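Local structure of putative uncharacterized protein (Coprinopsis cinerea, 3W9A) at residues Gln31-Gly36 against Glu80-Thr85; Val116-Ser121 against Asp198-Val203; Ile3-Ser8 against Val220-Gly225. The protein probably hydrolyses beta-glucan chains, being a family 131 glycoside hydrolase whose catalytic domain has a beta-jelly-roll fold. All coordinates share one frame; numbering follows the deposited sequence.

Interaction 1. Residues Gln31-Gly36 against Glu80-Thr85; sequences QWYIKG and ELIPQT
Q31 and Y33 reach E80 through a water molecule wedged into the antiparallel pairing, just where a regular sheet would have a direct backbone bond. The water accepts from Y33 N at 2.8 Å and donates to Q31 O and to E80 O, so that one guest joins three backbone polar atoms, Q31 O taking it in addition to I82 N. On one flank of the gap the pairing is direct: Q31 N gives a bond to I82 O at 2.7 Å, and I82 N returns one to Q31 O. On the other, the chain swings through an inverse gamma turn centred on I34, whose carbonyl is met by E80 N at a longer 3.3 Å.

W32 and L81 share one face of this pair. CD2 of the leucine comes obliquely against the indole, 3.6 Å from W32 CE3, while E80 O sits at the ring edge, in its plane. K35 CD lies over an indole face, and W32 NE1 bonds to T40.

Q31, I82, I34 and E80 occupy the other face. With CG anti to its own carbonyl carbon (chi1 -49°), the extended Q31 chain passes I82, where OE1 lies 3.6 Å from I82 CB, and brings its amide to Q84. Q31 NE2 donates to Q84 OE1 at 3.1 Å; the acceptor lies in the Q31 amide plane, yet the donor stands 54° above the Q84 carbonyl plane. I34 CG2 rests 3.6 Å from E80 CD, against a carboxylate in a salt bridge with R78.

W21 and Q26 donate to Q84 OE1 as well. Three N-H groups thus grip one oxygen, which would fix the rotation of the Q84 amide and tie Q31 to the residue just beyond strand 80-83.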
loop_
_atom_site.group_PDB
_atom_site.type_symbol
_atom_site.label_atom_id
_atom_site.label_comp_id
_atom_site.label_asym_id
_atom_site.label_seq_id
_atom_site.Cartn_x
_atom_site.Cartn_y
_atom_site.Cartn_z
ATOM N N GLN A 31 -0.797 -4.426 12.239
ATOM C CA GLN A 31 -1.633 -3.767 13.242
ATOM C C GLN A 31 -2.944 -3.370 12.580
ATOM O O GLN A 31 -2.958 -2.850 11.470
ATOM C CB GLN A 31 -0.972 -2.537 13.793
ATOM C CG GLN A 31 0.456 -2.737 14.241
ATOM C CD GLN A 31 1.040 -1.518 14.904
ATOM O OE1 GLN A 31 0.701 -0.384 14.581
ATOM N NE2 GLN A 31 1.955 -1.748 15.809
ATOM N N TRP A 32 -4.041 -3.608 13.276
ATOM C CA TRP A 32 -5.345 -3.383 12.681
ATOM C C TRP A 32 -6.184 -2.622 13.716
ATOM O O TRP A 32 -6.745 -3.217 14.642
ATOM C CB TRP A 32 -5.946 -4.716 12.299
ATOM C CG TRP A 32 -7.368 -4.699 11.802
ATOM C CD1 TRP A 32 -8.363 -5.532 12.180
ATOM C CD2 TRP A 32 -7.926 -3.803 10.844
ATOM N NE1 TRP A 32 -9.519 -5.222 11.514
ATOM C CE2 TRP A 32 -9.271 -4.167 10.674
ATOM C CE3 TRP A 32 -7.403 -2.748 10.076
ATOM C CZ2 TRP A 32 -10.118 -3.504 9.797
ATOM C CZ3 TRP A 32 -8.252 -2.094 9.179
ATOM C CH2 TRP A 32 -9.584 -2.473 9.045
ATOM N N TYR A 33 -6.157 -1.301 13.591
ATOM C CA TYR A 33 -6.930 -0.398 14.468
ATOM C C TYR A 33 -7.483 0.840 13.747
ATOM O O TYR A 33 -8.383 1.464 14.261
ATOM C CB TYR A 33 -6.106 0.040 15.685
ATOM C CG TYR A 33 -4.890 0.882 15.366
ATOM C CD1 TYR A 33 -4.945 2.266 15.398
ATOM C CD2 TYR A 33 -3.687 0.284 15.021
ATOM C CE1 TYR A 33 -3.822 3.041 15.101
ATOM C CE2 TYR A 33 -2.563 1.045 14.726
ATOM C CZ TYR A 33 -2.629 2.420 14.756
ATOM O OH TYR A 33 -1.492 3.157 14.451
ATOM N N ILE A 34 -6.920 1.218 12.591
ATOM C CA ILE A 34 -7.411 2.366 11.844
ATOM C C ILE A 34 -8.581 1.872 10.984
ATOM O O ILE A 34 -8.410 1.485 9.844
ATOM C CB ILE A 34 -6.294 3.024 10.987
ATOM C CG1 ILE A 34 -5.141 3.493 11.877
ATOM C CG2 ILE A 34 -6.818 4.227 10.221
ATOM C CD1 ILE A 34 -3.955 4.074 11.122
ATOM N N LYS A 35 -9.775 1.867 11.559
ATOM C CA LYS A 35 -10.924 1.265 10.920
ATOM C C LYS A 35 -12.223 1.805 11.488
ATOM O O LYS A 35 -12.225 2.421 12.561
ATOM C CB LYS A 35 -10.898 -0.230 11.194
ATOM C CG LYS A 35 -11.035 -0.560 12.664
ATOM C CD LYS A 35 -10.602 -1.973 12.980
ATOM C CE LYS A 35 -10.884 -2.314 14.434
ATOM N NZ LYS A 35 -10.143 -3.535 14.857
ATOM N N GLY A 36 -13.327 1.481 10.813
ATOM C CA GLY A 36 -14.657 1.826 11.288
ATOM C C GLY A 36 -15.128 0.840 12.341
ATOM O O GLY A 36 -14.419 -0.133 12.677
ATOM N N GLU A 80 -6.922 1.039 6.950
ATOM C CA GLU A 80 -5.459 1.037 6.872
ATOM C C GLU A 80 -4.873 0.055 7.881
ATOM O O GLU A 80 -5.252 0.057 9.048
ATOM C CB GLU A 80 -4.907 2.448 7.129
ATOM C CG GLU A 80 -5.911 3.518 6.747
ATOM C CD GLU A 80 -5.465 4.942 6.964
ATOM O OE1 GLU A 80 -4.446 5.196 7.627
ATOM O OE2 GLU A 80 -6.168 5.829 6.437
ATOM N N LEU A 81 -3.957 -0.778 7.422
ATOM C CA LEU A 81 -3.138 -1.597 8.320
ATOM C C LEU A 81 -1.781 -0.954 8.465
ATOM O O LEU A 81 -1.395 -0.131 7.633
ATOM C CB LEU A 81 -2.975 -2.997 7.728
ATOM C CG LEU A 81 -4.259 -3.814 7.580
ATOM C CD1 LEU A 81 -4.165 -4.740 6.373
ATOM C CD2 LEU A 81 -4.564 -4.602 8.849
ATOM N N ILE A 82 -1.056 -1.337 9.507
ATOM C CA ILE A 82 0.293 -0.847 9.755
ATOM C C ILE A 82 1.197 -2.046 10.012
ATOM O O ILE A 82 0.770 -3.019 10.626
ATOM C CB ILE A 82 0.376 0.049 11.001
ATOM C CG1 ILE A 82 -0.700 1.151 10.990
ATOM C CG2 ILE A 82 1.777 0.625 11.181
ATOM C CD1 ILE A 82 -0.452 2.272 10.011
ATOM N N PRO A 83 2.429 -2.010 9.500
ATOM C CA PRO A 83 3.312 -3.125 9.805
ATOM C C PRO A 83 3.511 -3.296 11.295
ATOM O O PRO A 83 3.684 -2.310 12.007
ATOM C CB PRO A 83 4.628 -2.715 9.147
ATOM C CG PRO A 83 4.203 -1.874 7.994
ATOM C CD PRO A 83 3.028 -1.091 8.524
ATOM N N GLN A 84 3.460 -4.542 11.747
ATOM C CA GLN A 84 3.843 -4.905 13.103
ATOM C C GLN A 84 5.213 -5.558 13.033
ATOM O O GLN A 84 5.359 -6.610 12.408
ATOM C CB GLN A 84 2.840 -5.895 13.696
ATOM C CG GLN A 84 3.206 -6.413 15.094
ATOM C CD GLN A 84 3.099 -5.331 16.150
ATOM O OE1 GLN A 84 2.031 -4.776 16.387
ATOM N NE2 GLN A 84 4.195 -5.076 16.837
ATOM N N THR A 85 6.208 -4.930 13.665
ATOM C CA THR A 85 7.579 -5.452 13.710
ATOM C C THR A 85 8.340 -4.822 14.849
ATOM O O THR A 85 8.003 -3.726 15.276
ATOM C CB THR A 85 8.345 -5.156 12.396
ATOM O OG1 THR A 85 9.680 -5.643 12.488
ATOM C CG2 THR A 85 8.384 -3.663 12.082
HETATM O O HOH W 1 -4.445 -0.311 11.558
#

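Interaction 2. Residues Val116-Ser121 against Asp198-Val203; sequences VMFFES and DFHVGV. With GOL (glycerol), chain E.
V116 opens the segment beside V203, the two valines side by side and pointing the same way, with V116 CG1 pressed to 3.2 Å from G202 O. At M117, a selenomethionine, the chain turns a corner, and the partner strand turns its own at G202, so the paired strands bend together; M117 N donates to G202 O at 3.2 Å across the bend. Bent at both chi2 and chi3, the M117 side chain folds back until its CE lies 3.7 Å from F199 CE2, while SE passes by V201.

F118 comes next, its CG in the crowded position between backbone N and carbonyl carbon (chi1 58°). Its ring makes an offset stack with the H200 imidazole, planes 19° apart, and H200 CB stands over the centre of the phenyl face in a CH-pi contact. H200 N donates to F118 O at 2.8 Å, while the bond from F118 N to H200 O is weak. F119 looks to the opposite side of the sheet, where F199 drives its edge toward the F119 face, centroids 4.7 Å apart and planes at 52°. D198 OD1, itself bonded to T194, lies in the F119 ring plane at the edge.

E120 N then donates to D198 O at 3.0 Å, and its side chain turns toward a glycerol, though the position of E120 OE1 is doubtful. The glycerol O3 is hydrogen-bonded to H200 NE2 at 2.8 Å; ND1 of that ring lies on the E80 side, in a probable bond whose shortness makes its detail uncertain. The glycerol, probably from the crystallisation liquor, is held between H200 and Y33, which is consistent with a sugar-binding cleft of the kind that beta-jelly-roll glycoside hydrolases carry on one face.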
loop_
_atom_site.group_PDB
_atom_site.type_symbol
_atom_site.label_atom_id
_atom_site.label_comp_id
_atom_site.label_asym_id
_atom_site.label_seq_id
_atom_site.Cartn_x
_atom_site.Cartn_y
_atom_site.Cartn_z
ATOM N N VAL A 116 -2.931 6.943 -0.469
ATOM C CA VAL A 116 -2.800 5.505 -0.429
ATOM C C VAL A 116 -1.355 5.125 -0.236
ATOM O O VAL A 116 -0.472 5.752 -0.809
ATOM C CB VAL A 116 -3.310 4.891 -1.727
ATOM C CG1 VAL A 116 -3.420 3.394 -1.585
ATOM C CG2 VAL A 116 -4.674 5.494 -2.111
HETATM N N MSE A 117 -1.119 4.095 0.572
HETATM C CA MSE A 117 0.235 3.590 0.813
HETATM C C MSE A 117 1.135 4.718 1.287
HETATM O O MSE A 117 2.183 4.982 0.726
HETATM C CB MSE A 117 0.752 2.880 -0.449
HETATM C CG MSE A 117 -0.176 1.807 -1.046
HETATM SE SE MSE A 117 -0.646 0.341 0.219
HETATM C CE MSE A 117 1.193 -0.026 0.844
ATOM N N PHE A 118 0.718 5.369 2.367
ATOM C CA PHE A 118 1.344 6.598 2.839
ATOM C C PHE A 118 1.954 6.441 4.215
ATOM O O PHE A 118 1.417 5.722 5.062
ATOM C CB PHE A 118 0.340 7.765 2.880
ATOM C CG PHE A 118 -0.883 7.535 3.746
ATOM C CD1 PHE A 118 -0.901 7.901 5.087
ATOM C CD2 PHE A 118 -2.054 7.036 3.191
ATOM C CE1 PHE A 118 -2.051 7.710 5.862
ATOM C CE2 PHE A 118 -3.197 6.843 3.959
ATOM C CZ PHE A 118 -3.206 7.194 5.287
ATOM N N PHE A 119 3.063 7.141 4.431
ATOM C CA PHE A 119 3.579 7.335 5.778
ATOM C C PHE A 119 2.745 8.396 6.462
ATOM O O PHE A 119 2.160 9.246 5.787
ATOM C CB PHE A 119 5.040 7.774 5.749
ATOM C CG PHE A 119 5.976 6.693 5.346
ATOM C CD1 PHE A 119 6.526 5.850 6.285
ATOM C CD2 PHE A 119 6.306 6.521 4.020
ATOM C CE1 PHE A 119 7.385 4.848 5.915
ATOM C CE2 PHE A 119 7.183 5.535 3.632
ATOM C CZ PHE A 119 7.726 4.696 4.580
ATOM N N GLU A 120 2.715 8.361 7.799
ATOM C CA GLU A 120 1.960 9.341 8.603
ATOM C C GLU A 120 2.258 10.785 8.186
ATOM O O GLU A 120 1.335 11.601 8.036
ATOM C CB GLU A 120 2.248 9.140 10.093
ATOM C CG GLU A 120 1.593 10.137 11.035
ATOM C CD GLU A 120 0.085 10.009 11.125
ATOM O OE1 GLU A 120 -0.543 9.105 10.544
ATOM O OE2 GLU A 120 -0.502 10.836 11.825
ATOM N N SER A 121 3.536 11.082 7.971
ATOM C CA SER A 121 3.981 12.428 7.593
ATOM C C SER A 121 3.770 12.752 6.106
ATOM O O SER A 121 4.046 13.865 5.661
ATOM C CB SER A 121 5.459 12.574 7.913
ATOM O OG SER A 121 6.241 11.783 7.010
ATOM N N ASP A 198 4.252 3.493 11.413
ATOM C CA ASP A 198 3.517 4.608 10.819
ATOM C C ASP A 198 3.426 4.556 9.280
ATOM O O ASP A 198 3.155 5.566 8.649
ATOM C CB ASP A 198 4.143 5.931 11.275
ATOM C CG ASP A 198 5.565 6.108 10.772
ATOM O OD1 ASP A 198 6.035 5.237 10.005
ATOM O OD2 ASP A 198 6.203 7.116 11.159
ATOM N N PHE A 199 3.618 3.375 8.696
ATOM C CA PHE A 199 3.359 3.184 7.292
ATOM C C PHE A 199 1.975 2.556 7.085
ATOM O O PHE A 199 1.672 1.480 7.625
ATOM C CB PHE A 199 4.450 2.333 6.662
ATOM C CG PHE A 199 4.291 2.171 5.176
ATOM C CD1 PHE A 199 4.435 3.271 4.329
ATOM C CD2 PHE A 199 3.989 0.943 4.621
ATOM C CE1 PHE A 199 4.274 3.134 2.972
ATOM C CE2 PHE A 199 3.827 0.806 3.247
ATOM C CZ PHE A 199 3.973 1.908 2.425
ATOM N N HIS A 200 1.141 3.230 6.304
ATOM C CA HIS A 200 -0.276 2.905 6.209
ATOM C C HIS A 200 -0.546 2.083 4.976
ATOM O O HIS A 200 -0.588 2.609 3.864
ATOM C CB HIS A 200 -1.120 4.182 6.226
ATOM C CG HIS A 200 -1.025 4.922 7.526
ATOM N ND1 HIS A 200 -2.126 5.229 8.303
ATOM C CD2 HIS A 200 0.056 5.350 8.221
ATOM C CE1 HIS A 200 -1.726 5.863 9.387
ATOM N NE2 HIS A 200 -0.407 5.946 9.362
ATOM N N VAL A 201 -0.696 0.778 5.186
ATOM C CA VAL A 201 -1.014 -0.121 4.100
ATOM C C VAL A 201 -2.531 -0.083 3.923
ATOM O O VAL A 201 -3.262 -0.802 4.593
ATOM C CB VAL A 201 -0.542 -1.553 4.390
ATOM C CG1 VAL A 201 -0.951 -2.488 3.272
ATOM C CG2 VAL A 201 0.973 -1.586 4.586
ATOM N N GLY A 202 -2.992 0.766 3.023
ATOM C CA GLY A 202 -4.419 0.983 2.839
ATOM C C GLY A 202 -4.762 2.323 2.227
ATOM O O GLY A 202 -3.952 2.913 1.503
ATOM N N VAL A 203 -5.972 2.799 2.529
ATOM C CA VAL A 203 -6.577 3.911 1.793
ATOM C C VAL A 203 -7.286 4.868 2.704
ATOM O O VAL A 203 -8.054 4.446 3.575
ATOM C CB VAL A 203 -7.649 3.413 0.805
ATOM C CG1 VAL A 203 -8.146 4.564 -0.058
ATOM C CG2 VAL A 203 -7.087 2.309 -0.057
HETATM C C1 GOL E . -2.293 6.378 14.223
HETATM O O1 GOL E . -1.684 6.037 15.474
HETATM C C2 GOL E . -1.242 6.956 13.274
HETATM O O2 GOL E . -1.930 7.492 12.149
HETATM C C3 GOL E . -0.235 5.885 12.858
HETATM O O3 GOL E . 0.682 6.443 11.887
HETATM O O HOH W 2 6.126 9.128 9.046
#

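Interaction 3. Residues Ile3-Ser8 against Val220-Gly225; sequences IVWDGS and VYIEEG
V4 and W5 both face I222 in a classic beta bulge, their amides converging on I222 O at 2.8 Å from V4 N and 3.3 Å from W5 N, before I222 N returns a bond to W5 O. Beyond the non-hydrogen-bonded pair D6-Y221, G7 N makes a weak bond to V220 O, and a water accepts from V220 N at 2.8 Å and lies close to G7 O. D6 closes an Asx turn here, its OD1 accepting from S8 N at 2.9 Å.

W5 carries the buried side of the contact. Its CG is anti to the backbone N (chi1 166°), which brings CE3 and CZ3 of the indole against I222 and V220; V220 CG1 meets the ring edge 3.7 Å from W5 CZ3, and I222 CD1 comes in obliquely at the same distance from W5 CE3. T29 O takes the indole N-H, and Y30 packs edge-to-face with the ring. The arrangement joins the two ends of the catalytic domain: strand 3-6, at the start of the chain, pairs with strand 213-224, the last strand of the jelly roll, which also runs beside strand 93-101 in the same antiparallel sheet.

On the other face, I3 crosses Y221 at about a right angle, I3 CG1 4.1 Å from Y221 CD2, and the tyrosine ring is stacked on H97. As one of the two bulge residues, V4 points its CB toward the partner strand, where V4 CG2 touches the aliphatic part of a glutamate, 3.7 Å from E224 CG, again nearly at right angles. L94 of strand 93-101 lies against both V4 and E224.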
loop_
_atom_site.group_PDB
_atom_site.type_symbol
_atom_site.label_atom_id
_atom_site.label_comp_id
_atom_site.label_asym_id
_atom_site.label_seq_id
_atom_site.Cartn_x
_atom_site.Cartn_y
_atom_site.Cartn_z
ATOM N N ILE A 3 14.884 -9.624 3.699
ATOM C CA ILE A 3 13.592 -9.090 3.979
ATOM C C ILE A 3 13.602 -8.704 5.438
ATOM O O ILE A 3 13.909 -9.515 6.306
ATOM C CB ILE A 3 12.476 -10.089 3.610
ATOM C CG1 ILE A 3 12.517 -10.322 2.086
ATOM C CG2 ILE A 3 11.112 -9.555 4.030
ATOM C CD1 ILE A 3 11.572 -11.381 1.578
ATOM N N VAL A 4 13.295 -7.439 5.688
ATOM C CA VAL A 4 13.286 -6.907 7.034
ATOM C C VAL A 4 11.923 -7.164 7.670
ATOM O O VAL A 4 11.854 -7.527 8.836
ATOM C CB VAL A 4 13.634 -5.407 7.049
ATOM C CG1 VAL A 4 13.780 -4.929 8.476
ATOM C CG2 VAL A 4 14.927 -5.145 6.262
ATOM N N TRP A 5 10.852 -6.992 6.883
ATOM C CA TRP A 5 9.487 -7.276 7.332
ATOM C C TRP A 5 8.710 -7.828 6.140
ATOM O O TRP A 5 8.789 -7.304 4.991
ATOM C CB TRP A 5 8.811 -6.022 7.923
ATOM C CG TRP A 5 7.329 -6.117 8.108
ATOM C CD1 TRP A 5 6.666 -6.639 9.190
ATOM C CD2 TRP A 5 6.316 -5.692 7.185
ATOM N NE1 TRP A 5 5.306 -6.549 9.001
ATOM C CE2 TRP A 5 5.063 -5.987 7.771
ATOM C CE3 TRP A 5 6.348 -5.093 5.922
ATOM C CZ2 TRP A 5 3.849 -5.691 7.146
ATOM C CZ3 TRP A 5 5.142 -4.794 5.286
ATOM C CH2 TRP A 5 3.902 -5.092 5.905
ATOM N N ASP A 6 7.998 -8.910 6.418
ATOM C CA ASP A 6 7.249 -9.634 5.399
ATOM C C ASP A 6 5.743 -9.451 5.623
ATOM O O ASP A 6 5.175 -9.947 6.609
ATOM C CB ASP A 6 7.657 -11.102 5.401
ATOM C CG ASP A 6 7.199 -11.843 4.157
ATOM O OD1 ASP A 6 6.253 -11.395 3.491
ATOM O OD2 ASP A 6 7.769 -12.909 3.877
ATOM N N GLY A 7 5.127 -8.698 4.714
ATOM C CA GLY A 7 3.681 -8.455 4.714
ATOM C C GLY A 7 2.876 -9.449 3.899
ATOM O O GLY A 7 1.728 -9.163 3.515
ATOM N N SER A 8 3.460 -10.617 3.624
ATOM C CA SER A 8 2.746 -11.697 2.950
ATOM C C SER A 8 1.401 -11.889 3.624
ATOM O O SER A 8 1.308 -11.788 4.840
ATOM C CB SER A 8 3.534 -13.004 3.062
ATOM O OG SER A 8 2.691 -14.102 2.753
ATOM N N VAL A 220 3.263 -7.323 -0.446
ATOM C CA VAL A 220 3.741 -6.254 0.421
ATOM C C VAL A 220 4.913 -6.748 1.258
ATOM O O VAL A 220 4.787 -7.749 1.960
ATOM C CB VAL A 220 2.623 -5.744 1.351
ATOM C CG1 VAL A 220 3.113 -4.545 2.157
ATOM C CG2 VAL A 220 1.392 -5.362 0.538
ATOM N N TYR A 221 6.042 -6.046 1.186
ATOM C CA TYR A 221 7.205 -6.341 2.050
ATOM C C TYR A 221 8.223 -5.210 2.021
ATOM O O TYR A 221 8.124 -4.284 1.202
ATOM C CB TYR A 221 7.873 -7.674 1.676
ATOM C CG TYR A 221 8.625 -7.724 0.338
ATOM C CD1 TYR A 221 7.944 -7.913 -0.858
ATOM C CD2 TYR A 221 10.021 -7.599 0.289
ATOM C CE1 TYR A 221 8.619 -7.963 -2.079
ATOM C CE2 TYR A 221 10.705 -7.656 -0.927
ATOM C CZ TYR A 221 9.998 -7.841 -2.100
ATOM O OH TYR A 221 10.671 -7.894 -3.293
ATOM N N ILE A 222 9.207 -5.308 2.905
ATOM C CA ILE A 222 10.254 -4.313 3.043
ATOM C C ILE A 222 11.574 -5.063 3.102
ATOM O O ILE A 222 11.745 -5.967 3.917
ATOM C CB ILE A 222 10.071 -3.471 4.325
ATOM C CG1 ILE A 222 8.784 -2.631 4.228
ATOM C CG2 ILE A 222 11.302 -2.593 4.577
ATOM C CD1 ILE A 222 8.320 -2.016 5.542
ATOM N N GLU A 223 12.481 -4.728 2.199
ATOM C CA GLU A 223 13.750 -5.430 2.109
ATOM C C GLU A 223 14.910 -4.443 2.154
ATOM O O GLU A 223 14.761 -3.260 1.884
ATOM C CB GLU A 223 13.806 -6.225 0.809
ATOM C CG GLU A 223 13.845 -5.323 -0.432
ATOM C CD GLU A 223 14.027 -6.061 -1.724
ATOM O OE1 GLU A 223 14.541 -7.203 -1.718
ATOM O OE2 GLU A 223 13.655 -5.482 -2.762
ATOM N N GLU A 224 16.083 -4.948 2.485
ATOM C CA GLU A 224 17.300 -4.190 2.268
ATOM C C GLU A 224 17.667 -4.276 0.794
ATOM O O GLU A 224 17.067 -5.021 0.022
ATOM C CB GLU A 224 18.446 -4.755 3.099
ATOM C CG GLU A 224 18.219 -4.674 4.585
ATOM C CD GLU A 224 19.317 -5.378 5.381
ATOM O OE1 GLU A 224 19.266 -5.289 6.629
ATOM O OE2 GLU A 224 20.216 -5.997 4.771
ATOM N N GLY A 225 18.658 -3.487 0.400
ATOM C CA GLY A 225 19.221 -3.590 -0.938
ATOM C C GLY A 225 20.115 -4.819 -1.070
ATOM O O GLY A 225 20.467 -5.443 -0.066
HETATM O O HOH W 3 1.498 -9.127 0.661
#

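Overall arrangement
Interactions 1 and 2 belong to one sheet and touch directly, their centres about 10 Å apart: L81 and V201 share a backbone bond, so strand 77-83 is flanked by both 30-34 and the 199-205 region. Interaction 3 lies in the other sheet, its centre about 17 Å from that of interaction 1, yet the W5 indole meets P83 and T85 and so bridges the two. Interactions 1 and 2 are buried; interaction 3 is only partly so. Chemistry follows place: amides, a carboxylate and an inserted water in interaction 1, stacked aromatic rings beside a ligand in interaction 2, and a bulged pairing with an indole against aliphatic side chains where first and last strands meet.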